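Local coordinates for protein 1,4-dihydroxy-2-naphthoyl-CoA hydrolase (Escherichia coli, PDB 1VH5) that catalyses the hydrolysis of 1,4-dihydroxy-2-naphthoyl-CoA to 1,4-dihydroxy-2-naphthoate and CoA in menaquinone biosynthesis, and also acts on a wide range of other acyl-CoA thioesters, at residues A[28-33]-A[65-70]; A[37-42]-A[99-104]; A[80-85]-A[133-138]. All coordinates share one frame; numbering follows the deposited sequence.

Interaction 1: A[28-33]-A[65-70]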
loop_
_atom_site.group_PDB
_atom_site.type_symbol
_atom_site.label_atom_id
_atom_site.label_comp_id
_atom_site.label_asym_id
_atom_site.label_seq_id
_atom_site.Cartn_x
_atom_site.Cartn_y
_atom_site.Cartn_z
ATOM N N ILE A 28 -10.412 4.544 7.550
ATOM C CA ILE A 28 -11.108 3.824 6.498
ATOM C C ILE A 28 -12.484 3.391 7.038
ATOM O O ILE A 28 -12.557 2.796 8.132
ATOM C CB ILE A 28 -10.229 2.643 6.028
ATOM C CG1 ILE A 28 -9.016 3.203 5.267
ATOM C CG2 ILE A 28 -11.012 1.713 5.107
ATOM C CD1 ILE A 28 -7.860 2.173 5.039
ATOM N N ARG A 29 -13.544 3.682 6.275
ATOM C CA ARG A 29 -14.911 3.422 6.714
ATOM C C ARG A 29 -15.605 2.611 5.624
ATOM O O ARG A 29 -15.760 3.078 4.492
ATOM C CB ARG A 29 -15.691 4.740 6.879
ATOM C CG ARG A 29 -15.047 5.847 7.683
ATOM C CD ARG A 29 -16.034 6.925 8.127
ATOM N NE ARG A 29 -15.371 8.080 8.732
ATOM C CZ ARG A 29 -15.625 9.357 8.449
ATOM N NH1 ARG A 29 -14.949 10.317 9.075
ATOM N NH2 ARG A 29 -16.532 9.679 7.537
ATOM N N PHE A 30 -16.086 1.423 5.983
ATOM C CA PHE A 30 -16.984 0.692 5.072
ATOM C C PHE A 30 -18.343 1.401 4.972
ATOM O O PHE A 30 -18.911 1.800 5.987
ATOM C CB PHE A 30 -17.130 -0.777 5.527
ATOM C CG PHE A 30 -15.872 -1.553 5.317
ATOM C CD1 PHE A 30 -14.840 -1.552 6.263
ATOM C CD2 PHE A 30 -15.672 -2.223 4.136
ATOM C CE1 PHE A 30 -13.636 -2.231 6.026
ATOM C CE2 PHE A 30 -14.469 -2.872 3.873
ATOM C CZ PHE A 30 -13.478 -2.915 4.821
ATOM N N GLU A 31 -18.820 1.578 3.754
ATOM C CA GLU A 31 -20.009 2.382 3.465
ATOM C C GLU A 31 -21.140 1.595 2.845
ATOM O O GLU A 31 -22.303 2.032 2.900
ATOM C CB GLU A 31 -19.666 3.463 2.455
ATOM C CG GLU A 31 -18.502 4.351 2.816
ATOM C CD GLU A 31 -18.932 5.696 3.343
ATOM O OE1 GLU A 31 -20.147 5.960 3.377
ATOM O OE2 GLU A 31 -18.055 6.489 3.702
ATOM N N HIS A 32 -20.845 0.505 2.137
ATOM C CA HIS A 32 -21.887 -0.188 1.403
ATOM C C HIS A 32 -21.517 -1.640 1.191
ATOM O O HIS A 32 -20.393 -1.935 0.754
ATOM C CB HIS A 32 -22.130 0.521 0.062
ATOM C CG HIS A 32 -23.073 -0.198 -0.845
ATOM N ND1 HIS A 32 -24.433 -0.205 -0.629
ATOM C CD2 HIS A 32 -22.868 -0.905 -1.982
ATOM C CE1 HIS A 32 -25.020 -0.908 -1.584
ATOM N NE2 HIS A 32 -24.093 -1.336 -2.419
ATOM N N ILE A 33 -22.423 -2.545 1.546
ATOM C CA ILE A 33 -22.320 -3.964 1.189
ATOM C C ILE A 33 -23.445 -4.294 0.226
ATOM O O ILE A 33 -24.629 -4.424 0.629
ATOM C CB ILE A 33 -22.452 -4.887 2.417
ATOM C CG1 ILE A 33 -21.552 -4.441 3.575
ATOM C CG2 ILE A 33 -22.132 -6.331 2.018
ATOM C CD1 ILE A 33 -21.851 -5.208 4.873
ATOM N N GLU A 65 -6.385 -3.177 -0.299
ATOM C CA GLU A 65 -6.149 -4.444 0.374
ATOM C C GLU A 65 -7.103 -4.598 1.552
ATOM O O GLU A 65 -7.534 -5.715 1.854
ATOM C CB GLU A 65 -4.677 -4.577 0.829
ATOM C CG GLU A 65 -4.394 -5.955 1.434
ATOM C CD GLU A 65 -3.005 -6.485 1.197
ATOM O OE1 GLU A 65 -2.283 -5.995 0.288
ATOM O OE2 GLU A 65 -2.659 -7.396 1.965
ATOM N N SER A 66 -7.413 -3.506 2.260
ATOM C CA SER A 66 -8.339 -3.598 3.411
ATOM C C SER A 66 -9.719 -4.062 2.969
ATOM O O SER A 66 -10.357 -4.852 3.661
ATOM C CB SER A 66 -8.476 -2.228 4.063
ATOM O OG SER A 66 -7.248 -1.804 4.651
ATOM N N ILE A 67 -10.188 -3.563 1.832
ATOM C CA ILE A 67 -11.513 -3.931 1.304
ATOM C C ILE A 67 -11.483 -5.340 0.751
ATOM O O ILE A 67 -12.321 -6.175 1.103
ATOM C CB ILE A 67 -12.020 -2.974 0.198
ATOM C CG1 ILE A 67 -12.142 -1.534 0.715
ATOM C CG2 ILE A 67 -13.416 -3.413 -0.264
ATOM C CD1 ILE A 67 -12.283 -0.529 -0.398
ATOM N N GLY A 68 -10.491 -5.636 -0.095
ATOM C CA GLY A 68 -10.410 -6.960 -0.709
ATOM C C GLY A 68 -10.239 -8.077 0.309
ATOM O O GLY A 68 -10.774 -9.172 0.128
ATOM N N SER A 69 -9.434 -7.844 1.344
ATOM C CA SER A 69 -9.235 -8.897 2.353
ATOM C C SER A 69 -10.519 -9.257 3.083
ATOM O O SER A 69 -10.786 -10.436 3.310
ATOM C CB SER A 69 -8.234 -8.431 3.420
ATOM O OG SER A 69 -6.965 -8.167 2.854
ATOM N N VAL A 70 -11.314 -8.254 3.470
ATOM C CA VAL A 70 -12.580 -8.527 4.148
ATOM C C VAL A 70 -13.573 -9.130 3.153
ATOM O O VAL A 70 -14.246 -10.089 3.492
ATOM C CB VAL A 70 -13.241 -7.151 4.583
ATOM C CG1 VAL A 70 -14.747 -7.308 4.887
ATOM C CG2 VAL A 70 -12.526 -6.513 5.746
#

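Interaction 2: A[37-42]-A[99-104]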
loop_
_atom_site.group_PDB
_atom_site.type_symbol
_atom_site.label_atom_id
_atom_site.label_comp_id
_atom_site.label_asym_id
_atom_site.label_seq_id
_atom_site.Cartn_x
_atom_site.Cartn_y
_atom_site.Cartn_z
ATOM N N THR A 37 -20.704 -6.479 -4.298
ATOM C CA THR A 37 -19.679 -5.438 -4.225
ATOM C C THR A 37 -19.527 -4.986 -2.798
ATOM O O THR A 37 -20.436 -5.120 -1.988
ATOM C CB THR A 37 -19.962 -4.221 -5.107
ATOM O OG1 THR A 37 -21.197 -3.619 -4.719
ATOM C CG2 THR A 37 -20.168 -4.607 -6.575
ATOM N N LEU A 38 -18.351 -4.444 -2.485
ATOM C CA LEU A 38 -18.102 -3.872 -1.161
ATOM C C LEU A 38 -17.434 -2.507 -1.337
ATOM O O LEU A 38 -16.492 -2.388 -2.121
ATOM C CB LEU A 38 -17.276 -4.844 -0.325
ATOM C CG LEU A 38 -17.030 -4.529 1.143
ATOM C CD1 LEU A 38 -18.335 -4.434 1.958
ATOM C CD2 LEU A 38 -16.088 -5.561 1.727
ATOM N N GLU A 39 -17.926 -1.455 -0.668
ATOM C CA GLU A 39 -17.323 -0.123 -0.801
ATOM C C GLU A 39 -16.886 0.419 0.547
ATOM O O GLU A 39 -17.555 0.235 1.577
ATOM C CB GLU A 39 -18.290 0.911 -1.403
ATOM C CG GLU A 39 -18.962 0.463 -2.680
ATOM C CD GLU A 39 -19.943 1.478 -3.244
ATOM O OE1 GLU A 39 -20.147 2.552 -2.619
ATOM O OE2 GLU A 39 -20.501 1.193 -4.333
ATOM N N ALA A 40 -15.733 1.099 0.528
ATOM C CA ALA A 40 -15.250 1.814 1.697
ATOM C C ALA A 40 -14.613 3.127 1.272
ATOM O O ALA A 40 -14.087 3.238 0.153
ATOM C CB ALA A 40 -14.289 0.990 2.461
ATOM N N THR A 41 -14.629 4.117 2.166
ATOM C CA THR A 41 -13.946 5.381 1.885
ATOM C C THR A 41 -12.778 5.630 2.836
ATOM O O THR A 41 -12.637 5.007 3.852
ATOM C CB THR A 41 -14.905 6.579 1.959
ATOM O OG1 THR A 41 -15.415 6.679 3.301
ATOM C CG2 THR A 41 -16.087 6.411 1.012
ATOM N N MET A 42 -11.934 6.586 2.451
ATOM C CA MET A 42 -10.726 6.952 3.196
ATOM C C MET A 42 -10.427 8.413 2.941
ATOM O O MET A 42 -10.528 8.877 1.809
ATOM C CB MET A 42 -9.539 6.100 2.736
ATOM C CG MET A 42 -8.177 6.358 3.418
ATOM S SD MET A 42 -6.866 5.331 2.763
ATOM C CE MET A 42 -6.735 6.019 1.217
ATOM N N ARG A 99 -12.631 12.628 0.489
ATOM C CA ARG A 99 -12.467 11.204 0.743
ATOM C C ARG A 99 -12.462 10.522 -0.586
ATOM O O ARG A 99 -13.180 10.935 -1.487
ATOM C CB ARG A 99 -13.594 10.636 1.605
ATOM C CG ARG A 99 -13.685 11.272 3.001
ATOM C CD ARG A 99 -14.808 10.701 3.844
ATOM N NE ARG A 99 -14.584 9.304 4.231
ATOM C CZ ARG A 99 -13.858 8.929 5.264
ATOM N NH1 ARG A 99 -13.723 7.648 5.549
ATOM N NH2 ARG A 99 -13.265 9.838 6.044
ATOM N N VAL A 100 -11.661 9.474 -0.703
ATOM C CA VAL A 100 -11.746 8.616 -1.888
ATOM C C VAL A 100 -12.529 7.372 -1.556
ATOM O O VAL A 100 -12.665 7.024 -0.394
ATOM C CB VAL A 100 -10.325 8.225 -2.444
ATOM C CG1 VAL A 100 -9.645 9.460 -3.005
ATOM C CG2 VAL A 100 -9.476 7.492 -1.404
ATOM N N ARG A 101 -13.089 6.758 -2.596
ATOM C CA ARG A 101 -13.948 5.587 -2.409
ATOM C C ARG A 101 -13.423 4.385 -3.187
ATOM O O ARG A 101 -13.250 4.478 -4.403
ATOM C CB ARG A 101 -15.368 5.905 -2.850
ATOM C CG ARG A 101 -16.374 4.731 -2.654
ATOM C CD ARG A 101 -17.772 5.053 -3.218
ATOM N NE ARG A 101 -18.348 6.160 -2.477
ATOM C CZ ARG A 101 -19.164 6.016 -1.451
ATOM N NH1 ARG A 101 -19.579 7.097 -0.795
ATOM N NH2 ARG A 101 -19.547 4.806 -1.065
ATOM N N GLY A 102 -13.188 3.283 -2.492
ATOM C CA GLY A 102 -12.866 2.036 -3.172
ATOM C C GLY A 102 -14.103 1.189 -3.381
ATOM O O GLY A 102 -14.923 1.028 -2.458
ATOM N N VAL A 103 -14.198 0.647 -4.585
ATOM C CA VAL A 103 -15.323 -0.186 -4.991
ATOM C C VAL A 103 -14.713 -1.533 -5.385
ATOM O O VAL A 103 -13.929 -1.591 -6.329
ATOM C CB VAL A 103 -16.095 0.407 -6.232
ATOM C CG1 VAL A 103 -17.250 -0.478 -6.601
ATOM C CG2 VAL A 103 -16.591 1.853 -5.962
ATOM N N CYS A 104 -15.053 -2.585 -4.647
ATOM C CA CYS A 104 -14.402 -3.886 -4.814
ATOM C C CYS A 104 -15.428 -4.868 -5.383
ATOM O O CYS A 104 -16.545 -4.978 -4.841
ATOM C CB CYS A 104 -13.938 -4.346 -3.423
ATOM S SG CYS A 104 -13.217 -5.996 -3.336
#

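Interaction 3: A[80-85]-A[133-138]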
loop_
_atom_site.group_PDB
_atom_site.type_symbol
_atom_site.label_atom_id
_atom_site.label_comp_id
_atom_site.label_asym_id
_atom_site.label_seq_id
_atom_site.Cartn_x
_atom_site.Cartn_y
_atom_site.Cartn_z
ATOM N N GLN A 80 -12.635 -21.078 7.876
ATOM C CA GLN A 80 -11.804 -20.709 6.729
ATOM C C GLN A 80 -11.401 -19.258 6.830
ATOM O O GLN A 80 -12.098 -18.424 7.438
ATOM C CB GLN A 80 -12.566 -20.872 5.427
ATOM C CG GLN A 80 -12.746 -22.302 5.018
ATOM C CD GLN A 80 -13.509 -22.426 3.725
ATOM O OE1 GLN A 80 -14.349 -21.581 3.390
ATOM N NE2 GLN A 80 -13.289 -23.516 3.042
ATOM N N LYS A 81 -10.248 -18.961 6.252
ATOM C CA LYS A 81 -9.767 -17.592 6.181
ATOM C C LYS A 81 -9.097 -17.390 4.828
ATOM O O LYS A 81 -8.923 -18.336 4.049
ATOM C CB LYS A 81 -8.762 -17.318 7.318
ATOM C CG LYS A 81 -9.252 -17.589 8.751
ATOM C CD LYS A 81 -8.170 -17.174 9.727
ATOM C CE LYS A 81 -8.494 -17.606 11.152
ATOM N NZ LYS A 81 -8.062 -16.584 12.145
ATOM N N VAL A 82 -8.742 -16.140 4.542
ATOM C CA VAL A 82 -7.959 -15.846 3.338
ATOM C C VAL A 82 -6.659 -15.170 3.699
ATOM O O VAL A 82 -6.587 -14.450 4.711
ATOM C CB VAL A 82 -8.720 -14.988 2.281
ATOM C CG1 VAL A 82 -10.060 -15.643 1.907
ATOM C CG2 VAL A 82 -8.960 -13.568 2.741
ATOM N N VAL A 83 -5.656 -15.397 2.849
ATOM C CA VAL A 83 -4.351 -14.749 2.997
ATOM C C VAL A 83 -4.032 -14.064 1.668
ATOM O O VAL A 83 -4.182 -14.666 0.599
ATOM C CB VAL A 83 -3.247 -15.845 3.305
ATOM C CG1 VAL A 83 -1.836 -15.257 3.434
ATOM C CG2 VAL A 83 -3.613 -16.634 4.550
ATOM N N GLY A 84 -3.629 -12.801 1.730
ATOM C CA GLY A 84 -3.202 -12.077 0.547
ATOM C C GLY A 84 -1.893 -12.607 -0.002
ATOM O O GLY A 84 -0.936 -12.818 0.724
ATOM N N LEU A 85 -1.864 -12.877 -1.304
ATOM C CA LEU A 85 -0.668 -13.304 -2.018
ATOM C C LEU A 85 0.005 -12.187 -2.797
ATOM O O LEU A 85 1.214 -12.055 -2.713
ATOM C CB LEU A 85 -0.980 -14.468 -2.974
ATOM C CG LEU A 85 -1.566 -15.733 -2.357
ATOM C CD1 LEU A 85 -1.925 -16.659 -3.530
ATOM C CD2 LEU A 85 -0.638 -16.411 -1.354
ATOM N N LEU A 133 -6.196 -7.776 -6.248
ATOM C CA LEU A 133 -5.683 -8.538 -5.129
ATOM C C LEU A 133 -5.967 -9.997 -5.378
ATOM O O LEU A 133 -7.107 -10.359 -5.689
ATOM C CB LEU A 133 -6.397 -8.068 -3.839
ATOM C CG LEU A 133 -6.087 -8.888 -2.581
ATOM C CD1 LEU A 133 -4.640 -8.765 -2.083
ATOM C CD2 LEU A 133 -7.127 -8.605 -1.433
ATOM N N THR A 134 -4.937 -10.832 -5.253
ATOM C CA THR A 134 -5.075 -12.277 -5.277
ATOM C C THR A 134 -4.938 -12.829 -3.884
ATOM O O THR A 134 -3.950 -12.504 -3.217
ATOM C CB THR A 134 -4.011 -12.880 -6.221
ATOM O OG1 THR A 134 -4.185 -12.345 -7.537
ATOM C CG2 THR A 134 -4.146 -14.412 -6.329
ATOM N N THR A 135 -5.892 -13.677 -3.462
ATOM C CA THR A 135 -5.819 -14.332 -2.145
ATOM C C THR A 135 -5.829 -15.826 -2.296
ATOM O O THR A 135 -6.292 -16.366 -3.305
ATOM C CB THR A 135 -7.036 -13.972 -1.294
ATOM O OG1 THR A 135 -8.216 -14.508 -1.931
ATOM C CG2 THR A 135 -7.216 -12.461 -1.168
ATOM N N ALA A 136 -5.300 -16.481 -1.285
ATOM C CA ALA A 136 -5.482 -17.930 -1.123
ATOM C C ALA A 136 -6.460 -18.199 0.013
ATOM O O ALA A 136 -6.447 -17.513 1.036
ATOM C CB ALA A 136 -4.168 -18.605 -0.835
ATOM N N ILE A 137 -7.283 -19.223 -0.175
ATOM C CA ILE A 137 -8.171 -19.666 0.886
ATOM C C ILE A 137 -7.454 -20.685 1.767
ATOM O O ILE A 137 -6.793 -21.582 1.257
ATOM C CB ILE A 137 -9.432 -20.214 0.260
ATOM C CG1 ILE A 137 -10.167 -19.075 -0.507
ATOM C CG2 ILE A 137 -10.375 -20.830 1.352
ATOM C CD1 ILE A 137 -11.235 -19.525 -1.463
ATOM N N LEU A 138 -7.542 -20.494 3.087
ATOM C CA LEU A 138 -6.929 -21.395 4.069
ATOM C C LEU A 138 -8.021 -22.083 4.873
ATOM O O LEU A 138 -9.001 -21.433 5.315
ATOM C CB LEU A 138 -6.022 -20.592 4.991
ATOM C CG LEU A 138 -4.682 -20.164 4.364
ATOM C CD1 LEU A 138 -3.689 -19.795 5.424
ATOM C CD2 LEU A 138 -4.079 -21.230 3.470
#

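Interaction 1: A[28-33]-A[65-70]
Phe30 carries this contact, reaching from the strand to the helix backbone between Ser66 and Val70. Its far edge does the touching. Phe30 CE2 lies 4.1 Å from Ile67 CA and equally close to CG1 of the same residue. Phe30 CZ lies 3.9 Å from Ser66 O, which sits at the ring edge, in the plane of the ring. Phe30 CZ also comes within 3.8 Å of Val70 CG2, obliquely to the ring. Val70 was modelled in two conformers, so this last touch is less certain. Apart from the ring, Ile28 CD1 approaches Ser66 OG at 4.0 Å. No hydrogen bond crosses the contact; it is van der Waals packing, mostly apolar.

The side chain of Phe30 leaves the strand toward the helix, and CG, anti to the carbonyl carbon (chi1 -70°), continues that way. An alanine here would probably leave a gap between strand and helix, with Ile67 and Val70 losing their packing partner on the strand.

The buried hydroxyl of Ser66 is satisfied within the helix by Val62 O and across the dimer by His56 NE2 of the second subunit. The preceding residue, Glu65, is the probable nucleophile or proton acceptor. Its OE1 is hydrogen-bonded to His91 NE2 of the second subunit, so this helix lies at the dimer interface.

The strand axis passes 10.5 Å from the helix axis at 61°. This is the packing of a hotdog fold, in which a curved antiparallel sheet wraps a long helix, here 57-74. Strand 29-33 pairs with strand 38-43, and a classic beta bulge sets Glu31 and His32 opposite Glu39. Leu14 of helix 11-16 packs on both Phe30 and Val70, and Val23 of helix 22-25 on both Ile28 and Ser66.

Interaction 2: A[37-42]-A[99-104]
Leu38 with Cys104, Ala40 with Gly102 and Met42 with Val100 are the hydrogen-bonded pairs of two antiparallel strands, whose axes come within 4.6 Å at 156°. Each pair is closed by two N-H...O bonds. Between them, Glu39 faces Val103 and Thr41 faces Arg101 as non-hydrogen-bonded pairs.

The face bearing Glu39, Thr41 and Arg101 is largely polar, Val103 being the exception. Arg101 NH2 donates to Glu39 OE1 at 2.8 Å, in a salt bridge between neighbouring pairs. The carboxylate and guanidinium planes are 75° apart, and the oxygen lies somewhat out of the guanidinium plane. Thr41 CG2 sits 3.9 Å above that plane, over its centre.

Arg99 grips Thr41 side-on. Arg99 NE reaches Thr41 OG1 at 2.9 Å, and Arg99 NH1 the same oxygen at 3.0 Å, both with OG1 in the guanidinium plane. With OG1 set between the backbone N and the carbonyl carbon (chi1 63°), the hydroxyl of Thr41 is turned to Arg99 and its methyl to Arg101. The hydroxyl also bonds Glu31 OE2, probably as donor. The third nitrogen of Arg99, NH2, forms a salt bridge with Asp27.

These are two adjacent strands of the hotdog sheet, with strand 113-121 next beyond 99-106.

The other face is apolar and turned to helix 57-74. Ala40 and Cys104 both touch Ile67, Leu38 touches Val70, and Met42 touches Ala59. Across the pair, Met42 CE meets Val100 CG2 at 4.1 Å, the two side chains side by side and pointing the same way. Gly102 presents no side chain opposite Ala40.

Interaction 3: A[80-85]-A[133-138]
Val82 and Ile137 meet on the better packed face of this antiparallel pair, CG1 to CG1 at 4.2 Å, with the side chains at a slant. Next to them, Val82 CB lies 4.1 Å from Thr135 CB. Thr135 is buried, and its hydroxyl is satisfied by Gln114 OE1 on strand 113-121. This face looks to helix 57-74: Val82 CG2 rests on Ser69 O, and Leu133 CD2 packs against the backbone of Gly68 and Ser69.

The opposite face carries Lys81, Val83, Ala136 and Leu138 and is more open to solvent. The end of Lys81 leads away from the neighbouring strand. Leu138 CD1 lies only 3.3 Å from Val83 CG2, tighter than usual contact. Val83 has two deposited conformers, so this closeness is doubtful. Further along, Leu85 CD1 reaches Ala136 CB at 4.0 Å. CG of Leu85, anti to its carbonyl carbon (chi1 -59°), is thereby placed 4.0 Å from Ala136 N.

Backbone hydrogen bonds join the two strands. Lys81 and Leu138 exchange two, as do Val83 and Ala136. Leu138 N meets Lys81 O at 2.7 Å and almost straight at the hydrogen, 178°. Leu85 N adds a bond to Thr134 O at 2.9 Å. Gly84 faces Thr135 as a non-hydrogen-bonded pair and adds no side chain to the face of Val82 and Ile137.

Leu85 also makes backbone hydrogen bonds to the second subunit. This is consistent with the sheet running on across the dimer, as in other hotdog thioesterases. Gly84 binds substrate, and the side chain of Leu133 is about 4 Å from that of Glu65, the probable catalytic residue. The strand pair is therefore probably part of the surroundings of the acyl-CoA site.

Overall arrangement
Interaction 1 is a buried contact near the centre of the chain, and interaction 2 is partly buried, with centres 7 Å apart. Interaction 3 lies at the surface. Interactions 1 and 2 use neighbouring strands of one sheet, 29-33 and 38-43, and a side-chain hydrogen bond joins them. Interaction 3 touches interaction 1 through helix 57-74 but does not touch interaction 2. The chemistry follows place. Interaction 1 is mostly apolar, with no hydrogen bond across it. Interactions 2 and 3 are backbone-bonded strand pairs; interaction 2 adds arginine bonds on its outer face, interaction 3 mainly aliphatic contacts. Interactions 1 and 3 both meet the second subunit.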